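Ubiquitin-like-specific protease 2 (Saccharomyces cerevisiae, PDB 5LNB) removes SUMO from modified proteins as a cysteine protease of the peptidase C48 family, this chain being the piece that holds its Ulp1-type catalytic domain. Local coordinates at residues Ser22-Phe27 with Ser32-Asn37; Thr58-Glu63 with Arg269-Leu274; Ile280-Leu283 with Asn287-Glu290. All coordinates share one frame; numbering follows the deposited sequence.

Interaction 1. Residues Ser22-Phe27 with Ser32-Asn37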
loop_
_atom_site.group_PDB
_atom_site.type_symbol
_atom_site.label_atom_id
_atom_site.label_comp_id
_atom_site.label_asym_id
_atom_site.label_seq_id
_atom_site.Cartn_x
_atom_site.Cartn_y
_atom_site.Cartn_z
ATOM N N SER A 22 -20.579 -1.801 12.495
ATOM C CA SER A 22 -19.321 -1.643 11.788
ATOM C C SER A 22 -18.686 -3.004 11.538
ATOM O O SER A 22 -18.785 -3.917 12.360
ATOM C CB SER A 22 -18.373 -0.755 12.588
ATOM O OG SER A 22 -18.996 0.472 12.910
ATOM N N LEU A 23 -18.042 -3.141 10.384
ATOM C CA LEU A 23 -17.293 -4.353 10.094
ATOM C C LEU A 23 -16.086 -4.462 11.019
ATOM O O LEU A 23 -15.304 -3.518 11.162
ATOM C CB LEU A 23 -16.835 -4.363 8.637
ATOM C CG LEU A 23 -15.813 -5.435 8.260
ATOM C CD1 LEU A 23 -16.370 -6.839 8.514
ATOM C CD2 LEU A 23 -15.388 -5.250 6.812
ATOM N N CYS A 24 -15.940 -5.620 11.647
ATOM C CA CYS A 24 -14.761 -5.952 12.432
ATOM C C CYS A 24 -14.120 -7.168 11.773
ATOM O O CYS A 24 -14.696 -8.260 11.780
ATOM C CB CYS A 24 -15.137 -6.228 13.887
ATOM S SG CYS A 24 -13.724 -6.446 14.949
ATOM N N TYR A 25 -12.949 -6.983 11.180
ATOM C CA TYR A 25 -12.316 -8.033 10.396
ATOM C C TYR A 25 -11.008 -8.459 11.050
ATOM O O TYR A 25 -10.192 -7.611 11.430
ATOM C CB TYR A 25 -12.078 -7.569 8.961
ATOM C CG TYR A 25 -11.796 -8.708 8.020
ATOM C CD1 TYR A 25 -10.488 -9.077 7.704
ATOM C CD2 TYR A 25 -12.836 -9.433 7.462
ATOM C CE1 TYR A 25 -10.236 -10.132 6.843
ATOM C CE2 TYR A 25 -12.596 -10.481 6.606
ATOM C CZ TYR A 25 -11.301 -10.825 6.299
ATOM O OH TYR A 25 -11.097 -11.881 5.447
ATOM N N LYS A 26 -10.809 -9.771 11.162
ATOM C CA LYS A 26 -9.650 -10.373 11.816
ATOM C C LYS A 26 -8.777 -11.058 10.770
ATOM O O LYS A 26 -9.224 -12.005 10.113
ATOM C CB LYS A 26 -10.106 -11.384 12.870
ATOM C CG LYS A 26 -11.311 -12.232 12.412
ATOM C CD LYS A 26 -11.667 -13.338 13.417
ATOM C CE LYS A 26 -12.945 -14.096 13.027
ATOM N NZ LYS A 26 -14.212 -13.351 13.329
ATOM N N PHE A 27 -7.536 -10.597 10.625
ATOM C CA PHE A 27 -6.596 -11.214 9.695
ATOM C C PHE A 27 -5.800 -12.334 10.373
ATOM O O PHE A 27 -5.763 -12.455 11.600
ATOM C CB PHE A 27 -5.649 -10.169 9.108
ATOM C CG PHE A 27 -6.313 -9.224 8.156
ATOM C CD1 PHE A 27 -6.711 -9.654 6.905
ATOM C CD2 PHE A 27 -6.528 -7.905 8.507
ATOM C CE1 PHE A 27 -7.318 -8.789 6.021
ATOM C CE2 PHE A 27 -7.139 -7.037 7.634
ATOM C CZ PHE A 27 -7.530 -7.476 6.384
ATOM N N SER A 32 -6.657 -6.788 13.801
ATOM C CA SER A 32 -8.090 -6.559 13.721
ATOM C C SER A 32 -8.357 -5.152 13.202
ATOM O O SER A 32 -7.713 -4.191 13.629
ATOM C CB SER A 32 -8.738 -6.761 15.095
ATOM O OG SER A 32 -10.147 -6.652 15.019
ATOM N N TYR A 33 -9.306 -5.033 12.273
ATOM C CA TYR A 33 -9.662 -3.751 11.677
ATOM C C TYR A 33 -11.156 -3.509 11.835
ATOM O O TYR A 33 -11.966 -4.420 11.637
ATOM C CB TYR A 33 -9.300 -3.689 10.181
ATOM C CG TYR A 33 -7.815 -3.704 9.878
ATOM C CD1 TYR A 33 -7.026 -4.808 10.197
ATOM C CD2 TYR A 33 -7.206 -2.621 9.260
ATOM C CE1 TYR A 33 -5.657 -4.821 9.918
ATOM C CE2 TYR A 33 -5.853 -2.623 8.968
ATOM C CZ TYR A 33 -5.079 -3.724 9.299
ATOM O OH TYR A 33 -3.732 -3.719 9.002
ATOM N N THR A 34 -11.515 -2.283 12.194
ATOM C CA THR A 34 -12.908 -1.867 12.270
ATOM C C THR A 34 -13.188 -0.871 11.159
ATOM O O THR A 34 -12.468 0.124 11.016
ATOM C CB THR A 34 -13.233 -1.251 13.631
ATOM O OG1 THR A 34 -13.205 -2.272 14.642
ATOM C CG2 THR A 34 -14.613 -0.609 13.606
ATOM N N ILE A 35 -14.218 -1.144 10.364
ATOM C CA ILE A 35 -14.623 -0.269 9.269
ATOM C C ILE A 35 -16.016 0.242 9.590
ATOM O O ILE A 35 -16.975 -0.543 9.616
ATOM C CB ILE A 35 -14.604 -0.994 7.919
ATOM C CG1 ILE A 35 -13.186 -1.469 7.588
ATOM C CG2 ILE A 35 -15.203 -0.101 6.836
ATOM C CD1 ILE A 35 -12.165 -0.362 7.585
ATOM N N THR A 36 -16.138 1.547 9.829
ATOM C CA THR A 36 -17.422 2.145 10.158
ATOM C C THR A 36 -18.104 2.676 8.902
ATOM O O THR A 36 -17.512 2.736 7.817
ATOM C CB THR A 36 -17.266 3.280 11.176
ATOM O OG1 THR A 36 -16.609 4.391 10.557
ATOM C CG2 THR A 36 -16.479 2.824 12.411
ATOM N N ASN A 37 -19.376 3.072 9.063
ATOM C CA ASN A 37 -20.095 3.675 7.949
ATOM C C ASN A 37 -19.412 4.955 7.489
ATOM O O ASN A 37 -19.349 5.235 6.288
ATOM C CB ASN A 37 -21.547 3.954 8.334
ATOM C CG ASN A 37 -22.343 4.551 7.184
ATOM O OD1 ASN A 37 -22.574 3.888 6.178
ATOM N ND2 ASN A 37 -22.755 5.807 7.327
HETATM O O HOH W 1 -20.756 1.745 11.204
#

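Interaction 2. Residues Thr58-Glu63 with Arg269-Leu274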
loop_
_atom_site.group_PDB
_atom_site.type_symbol
_atom_site.label_atom_id
_atom_site.label_comp_id
_atom_site.label_asym_id
_atom_site.label_seq_id
_atom_site.Cartn_x
_atom_site.Cartn_y
_atom_site.Cartn_z
ATOM N N THR A 58 -5.162 -2.413 1.492
ATOM C CA THR A 58 -3.789 -2.825 1.226
ATOM C C THR A 58 -3.447 -4.055 2.056
ATOM O O THR A 58 -2.887 -5.030 1.542
ATOM C CB THR A 58 -2.806 -1.684 1.515
ATOM O OG1 THR A 58 -2.861 -1.334 2.904
ATOM C CG2 THR A 58 -3.137 -0.459 0.667
ATOM N N LYS A 59 -3.822 -4.039 3.335
ATOM C CA LYS A 59 -3.695 -5.223 4.173
ATOM C C LYS A 59 -4.483 -6.390 3.591
ATOM O O LYS A 59 -3.974 -7.512 3.490
ATOM C CB LYS A 59 -4.172 -4.896 5.583
ATOM C CG LYS A 59 -4.091 -6.044 6.559
ATOM C CD LYS A 59 -2.663 -6.293 6.974
ATOM C CE LYS A 59 -2.595 -7.171 8.237
ATOM N NZ LYS A 59 -1.262 -7.820 8.386
ATOM N N PHE A 60 -5.731 -6.137 3.195
ATOM C CA PHE A 60 -6.591 -7.204 2.698
ATOM C C PHE A 60 -5.963 -7.919 1.500
ATOM O O PHE A 60 -5.873 -9.154 1.474
ATOM C CB PHE A 60 -7.964 -6.623 2.349
ATOM C CG PHE A 60 -8.959 -7.654 1.909
ATOM C CD1 PHE A 60 -9.663 -8.402 2.842
ATOM C CD2 PHE A 60 -9.184 -7.882 0.561
ATOM C CE1 PHE A 60 -10.580 -9.353 2.440
ATOM C CE2 PHE A 60 -10.102 -8.835 0.154
ATOM C CZ PHE A 60 -10.804 -9.571 1.095
ATOM N N TYR A 61 -5.505 -7.162 0.497
ATOM C CA TYR A 61 -5.007 -7.795 -0.719
ATOM C C TYR A 61 -3.606 -8.375 -0.568
ATOM O O TYR A 61 -3.244 -9.288 -1.322
ATOM C CB TYR A 61 -5.055 -6.810 -1.886
ATOM C CG TYR A 61 -6.476 -6.559 -2.325
ATOM C CD1 TYR A 61 -7.285 -7.617 -2.729
ATOM C CD2 TYR A 61 -7.026 -5.280 -2.296
ATOM C CE1 TYR A 61 -8.601 -7.405 -3.105
ATOM C CE2 TYR A 61 -8.342 -5.059 -2.675
ATOM C CZ TYR A 61 -9.118 -6.120 -3.077
ATOM O OH TYR A 61 -10.413 -5.901 -3.462
ATOM N N ILE A 62 -2.818 -7.900 0.395
ATOM C CA ILE A 62 -1.528 -8.539 0.629
ATOM C C ILE A 62 -1.707 -9.850 1.380
ATOM O O ILE A 62 -1.024 -10.840 1.097
ATOM C CB ILE A 62 -0.588 -7.571 1.359
ATOM C CG1 ILE A 62 -0.179 -6.445 0.401
ATOM C CG2 ILE A 62 0.628 -8.307 1.879
ATOM C CD1 ILE A 62 0.695 -5.391 1.035
ATOM N N GLU A 63 -2.644 -9.888 2.325
ATOM C CA GLU A 63 -2.962 -11.138 3.001
ATOM C C GLU A 63 -3.506 -12.167 2.020
ATOM O O GLU A 63 -3.206 -13.361 2.130
ATOM C CB GLU A 63 -3.962 -10.874 4.123
ATOM C CG GLU A 63 -3.366 -10.107 5.288
ATOM C CD GLU A 63 -2.450 -10.976 6.152
ATOM O OE1 GLU A 63 -2.736 -12.189 6.289
ATOM O OE2 GLU A 63 -1.445 -10.447 6.690
ATOM N N ARG A 269 -16.792 -1.514 -2.750
ATOM C CA ARG A 269 -17.979 -1.448 -1.896
ATOM C C ARG A 269 -18.623 -2.816 -1.761
ATOM O O ARG A 269 -18.982 -3.240 -0.659
ATOM C CB ARG A 269 -19.005 -0.460 -2.445
ATOM C CG ARG A 269 -18.660 0.989 -2.301
ATOM C CD ARG A 269 -19.938 1.837 -2.310
ATOM N NE ARG A 269 -20.961 1.354 -3.241
ATOM C CZ ARG A 269 -21.059 1.718 -4.518
ATOM N NH1 ARG A 269 -20.181 2.562 -5.037
ATOM N NH2 ARG A 269 -22.033 1.235 -5.278
ATOM N N HIS A 270 -18.782 -3.521 -2.884
ATOM C CA HIS A 270 -19.353 -4.861 -2.840
ATOM C C HIS A 270 -18.525 -5.789 -1.959
ATOM O O HIS A 270 -19.079 -6.623 -1.237
ATOM C CB HIS A 270 -19.478 -5.432 -4.254
ATOM C CG HIS A 270 -20.265 -6.708 -4.318
ATOM N ND1 HIS A 270 -19.692 -7.925 -4.625
ATOM C CD2 HIS A 270 -21.579 -6.957 -4.098
ATOM C CE1 HIS A 270 -20.621 -8.866 -4.600
ATOM N NE2 HIS A 270 -21.774 -8.305 -4.283
ATOM N N THR A 271 -17.197 -5.669 -2.009
ATOM C CA THR A 271 -16.360 -6.527 -1.175
ATOM C C THR A 271 -16.590 -6.242 0.304
ATOM O O THR A 271 -16.828 -7.162 1.097
ATOM C CB THR A 271 -14.884 -6.341 -1.526
ATOM O OG1 THR A 271 -14.654 -6.741 -2.884
ATOM C CG2 THR A 271 -14.011 -7.168 -0.588
ATOM N N LEU A 272 -16.512 -4.969 0.696
ATOM C CA LEU A 272 -16.736 -4.606 2.089
ATOM C C LEU A 272 -18.141 -4.993 2.529
ATOM O O LEU A 272 -18.326 -5.677 3.544
ATOM C CB LEU A 272 -16.500 -3.107 2.275
ATOM C CG LEU A 272 -15.070 -2.682 2.564
ATOM C CD1 LEU A 272 -14.997 -1.169 2.745
ATOM C CD2 LEU A 272 -14.564 -3.408 3.819
ATOM N N LYS A 273 -19.148 -4.565 1.764
ATOM C CA LYS A 273 -20.528 -4.905 2.077
ATOM C C LYS A 273 -20.676 -6.401 2.324
ATOM O O LYS A 273 -21.333 -6.826 3.278
ATOM C CB LYS A 273 -21.444 -4.445 0.940
ATOM C CG LYS A 273 -22.925 -4.541 1.284
ATOM C CD LYS A 273 -23.221 -3.730 2.541
ATOM C CE LYS A 273 -24.507 -4.165 3.216
ATOM N NZ LYS A 273 -24.646 -3.490 4.532
ATOM N N LEU A 274 -20.054 -7.214 1.472
ATOM C CA LEU A 274 -20.132 -8.662 1.625
ATOM C C LEU A 274 -19.454 -9.115 2.916
ATOM O O LEU A 274 -20.008 -9.929 3.667
ATOM C CB LEU A 274 -19.504 -9.330 0.405
ATOM C CG LEU A 274 -19.604 -10.839 0.192
ATOM C CD1 LEU A 274 -20.844 -11.424 0.852
ATOM C CD2 LEU A 274 -19.612 -11.108 -1.314
HETATM O O HOH W 2 -11.923 -7.843 -3.969
#

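Interaction 3. Residues Ile280-Leu283 with Asn287-Glu290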
loop_
_atom_site.group_PDB
_atom_site.type_symbol
_atom_site.label_atom_id
_atom_site.label_comp_id
_atom_site.label_asym_id
_atom_site.label_seq_id
_atom_site.Cartn_x
_atom_site.Cartn_y
_atom_site.Cartn_z
ATOM N N ILE A 280 -22.160 -10.010 10.195
ATOM C CA ILE A 280 -23.471 -10.013 10.832
ATOM C C ILE A 280 -23.957 -11.442 11.039
ATOM O O ILE A 280 -24.480 -11.790 12.106
ATOM C CB ILE A 280 -24.482 -9.197 10.009
ATOM C CG1 ILE A 280 -24.165 -7.703 10.095
ATOM C CG2 ILE A 280 -25.902 -9.470 10.493
ATOM C CD1 ILE A 280 -24.974 -6.866 9.118
ATOM N N SER A 281 -23.819 -12.287 10.013
ATOM C CA SER A 281 -24.212 -13.681 10.185
ATOM C C SER A 281 -23.460 -14.307 11.345
ATOM O O SER A 281 -24.056 -14.989 12.186
ATOM C CB SER A 281 -23.972 -14.472 8.907
ATOM O OG SER A 281 -24.868 -14.058 7.899
ATOM N N TYR A 282 -22.151 -14.067 11.421
ATOM C CA TYR A 282 -21.389 -14.560 12.557
ATOM C C TYR A 282 -21.972 -14.043 13.869
ATOM O O TYR A 282 -22.198 -14.815 14.803
ATOM C CB TYR A 282 -19.917 -14.166 12.419
ATOM C CG TYR A 282 -19.163 -14.309 13.714
ATOM C CD1 TYR A 282 -18.824 -15.563 14.208
ATOM C CD2 TYR A 282 -18.812 -13.191 14.463
ATOM C CE1 TYR A 282 -18.144 -15.703 15.403
ATOM C CE2 TYR A 282 -18.129 -13.320 15.666
ATOM C CZ TYR A 282 -17.797 -14.580 16.131
ATOM O OH TYR A 282 -17.119 -14.723 17.330
ATOM N N LEU A 283 -22.231 -12.735 13.957
ATOM C CA LEU A 283 -22.735 -12.171 15.207
ATOM C C LEU A 283 -24.070 -12.788 15.592
ATOM O O LEU A 283 -24.327 -13.045 16.774
ATOM C CB LEU A 283 -22.869 -10.648 15.100
ATOM C CG LEU A 283 -21.580 -9.817 15.069
ATOM C CD1 LEU A 283 -21.879 -8.334 14.865
ATOM C CD2 LEU A 283 -20.750 -10.028 16.318
ATOM N N ASN A 287 -25.077 -15.200 18.875
ATOM C CA ASN A 287 -25.966 -14.417 19.735
ATOM C C ASN A 287 -25.258 -13.193 20.319
ATOM O O ASN A 287 -25.544 -12.765 21.440
ATOM C CB ASN A 287 -26.567 -15.291 20.838
ATOM C CG ASN A 287 -27.373 -16.451 20.277
ATOM O OD1 ASN A 287 -28.429 -16.251 19.673
ATOM N ND2 ASN A 287 -26.874 -17.671 20.468
ATOM N N LEU A 288 -24.335 -12.615 19.550
ATOM C CA LEU A 288 -23.664 -11.372 19.907
ATOM C C LEU A 288 -24.219 -10.157 19.171
ATOM O O LEU A 288 -23.792 -9.031 19.452
ATOM C CB LEU A 288 -22.162 -11.477 19.608
ATOM C CG LEU A 288 -21.374 -12.569 20.332
ATOM C CD1 LEU A 288 -19.973 -12.660 19.767
ATOM C CD2 LEU A 288 -21.332 -12.288 21.815
ATOM N N TYR A 289 -25.140 -10.361 18.228
ATOM C CA TYR A 289 -25.611 -9.259 17.395
ATOM C C TYR A 289 -26.271 -8.165 18.235
ATOM O O TYR A 289 -25.957 -6.981 18.083
ATOM C CB TYR A 289 -26.569 -9.798 16.333
ATOM C CG TYR A 289 -27.181 -8.745 15.449
ATOM C CD1 TYR A 289 -26.433 -8.131 14.451
ATOM C CD2 TYR A 289 -28.515 -8.376 15.600
ATOM C CE1 TYR A 289 -26.989 -7.175 13.634
ATOM C CE2 TYR A 289 -29.085 -7.428 14.786
ATOM C CZ TYR A 289 -28.316 -6.827 13.805
ATOM O OH TYR A 289 -28.869 -5.872 12.993
ATOM N N GLU A 290 -27.179 -8.544 19.141
ATOM C CA GLU A 290 -27.879 -7.534 19.931
ATOM C C GLU A 290 -26.918 -6.730 20.801
ATOM O O GLU A 290 -27.029 -5.500 20.882
ATOM C CB GLU A 290 -28.965 -8.191 20.786
ATOM C CG GLU A 290 -30.172 -8.667 19.983
ATOM C CD GLU A 290 -30.843 -7.541 19.203
ATOM O OE1 GLU A 290 -30.793 -6.383 19.673
ATOM O OE2 GLU A 290 -31.418 -7.811 18.120
#

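Interaction 1. Residues Ser22-Phe27 with Ser32-Asn37
Phe27 and Tyr33 pack at the turn end of a small antiparallel beta hairpin, in which strand 23-26 runs against strand 32-35. The edge of the Phe27 ring points toward the face of Tyr33 in an offset edge-to-face pair, with planes at 86° and Phe27 CE2 3.4 Å from Tyr33 CD1. Phe27 has its CG anti to the carbonyl carbon (chi1 -70°), and its ring comes back toward the second strand from just beyond the first. Tyr25 fills in behind: its CD1 lies 3.5 Å above one face of the Phe27 ring, off toward the rim. Leu23 and Ile35 share this side of the sheet and meet at their CB atoms, 4.1 Å apart; aliphatic and aromatic residues suit it because it is the side turned to the protein.

Two backbone pairs hold the strands. Tyr25 and Tyr33 exchange nearly straight bonds, Tyr25 N to Tyr33 O being 2.8 Å. In the other pair Ile35 N reaches Leu23 O well, but the return bond from Leu23 N to Ile35 O is bent to 130° as the strands end.

The opposite face is looser. Lys26, Ser32 and Thr34 are exposed there, as their polar side chains suggest, whereas Cys24 is partly covered by Tyr279; Cys24 SG merely lies 3.6 Å from Ser32 OG. At the open end a water joins Ser22 OG (2.8 Å) to the backbone N of Asn37, which donates to it, just after Thr36 takes the N-cap position of helix 37-40.

Within the fold, the packed face lies against two helices: Leu23 rests on Leu272 and Leu275 of helix 264-285 and Tyr25 on Leu275, while Tyr33 and Phe27 lean on helix 51-67 through Phe56, Lys59 and Glu63.

Interaction 2. Residues Thr58-Glu63 with Arg269-Leu274
Phe60 and Tyr61 face Thr271 where helices 51-67 and 264-285 pass each other at a distance in this papain-like (clan CA) cysteine protease fold of the Ulp family. Phe60 CA is 10.5 Å from Leu272 CA, and aromatic side chains are long enough to span much of that gap. The contact is thin and lies at the surface.

Tyr61 can be followed outward. From CB the chain leaves with CG anti to the carbonyl carbon (chi1 -72°), a turn that carries its end toward the other helix although CB itself is not aimed there. Midway along, Phe60 CD2 sits 3.7 Å above one face of the Tyr61 ring, offset toward its rim, while Tyr61 CE1 lies at the edge of the Phe60 ring and in its plane. The Tyr61 side chain also touches Ile220 and Arg224 of helix 215-228. Tyrosine suits the spot because its far end is polar: Tyr61 OH lies 2.5 Å from a water in the ring plane, a short distance that may carry coordinate error, and that water reaches Thr271 OG1 at 3.1 Å. Tyr61 OH and Thr271 OG1 are 4.4 Å apart, so their polar link runs through the water.

Thr271 divides its branches. OG1 also bonds to the carbonyl O of Asn267 one turn back in its own helix, and CG2 comes loosely to 4.3 Å from Phe60 CE2; the Thr271 side chain also touches Phe57. Firmer packing comes from Leu272, which lies on Ile53, Phe56 and Phe57.

On another side of helix 51-67, Lys59 and Glu63 stand one turn apart and form a salt bridge, extended by Asp29 to the lysine and Arg73 to the glutamate. Lys59 NZ approaches Glu63 OE2 from above the carboxylate plane, 36° out of it.

Interaction 3. Residues Ile280-Leu283 with Asn287-Glu290
Tyr289 presents the edge of its ring to Leu283, whose CB lies near the ring plane, while Ile280 CG2 comes in obliquely to 4.0 Å from Tyr289 CE1. Lys284 adds a cation-pi contact with the same ring. With CG anti to the backbone N (chi1 177°), the tyrosine lies side by side with Ile280, pointing the same way. The other ring, that of Tyr282, reaches only Leu288, with Tyr282 OH 4.3 Å from Leu288 CD1.

The backbone forms a Schellman motif that ends helix 264-285, defined by Leu288 N to Leu283 O and Asn287 N to Lys284 O. Leu283 O accepts Leu288 N at 2.8 Å in the carbonyl plane, and a weak second bond from Tyr289 N at 3.2 Å. Asn287 is the C-prime residue, with positive phi (55°), a conformation asparagine tolerates better than most residues. The motif carries its usual apolar partner contact: Leu283 and Leu288 cross at about a right angle, and Leu283 CD2 is 3.9 Å from Leu288 CB.

The chain thus leaves one helix and enters the next, 289-294, across a tight turn; Pro21, from the loop before strand 23-26, packs against Ile280, Leu283 and Tyr289.

How the interactions relate
Helix 264-285 ties the set together: interaction 2 uses its N-terminal half and interaction 3 its C-terminal end, their centres about 21 Å apart. Interaction 1 adjoins interaction 2, with centres about 11 Å apart, and the hairpin fits against both helices there: Phe27 CE2 lies 3.4 Å from Lys59 CG, and Leu23 CD2 lies 3.6 Å from Leu272 CD2. Interactions 1 and 3 do not touch; their centres are about 14 Å apart and their nearest atoms about 5 Å. The His-Asp-Cys triad expected of this protease family is not among the residues of these contacts, which appear to be structural packing.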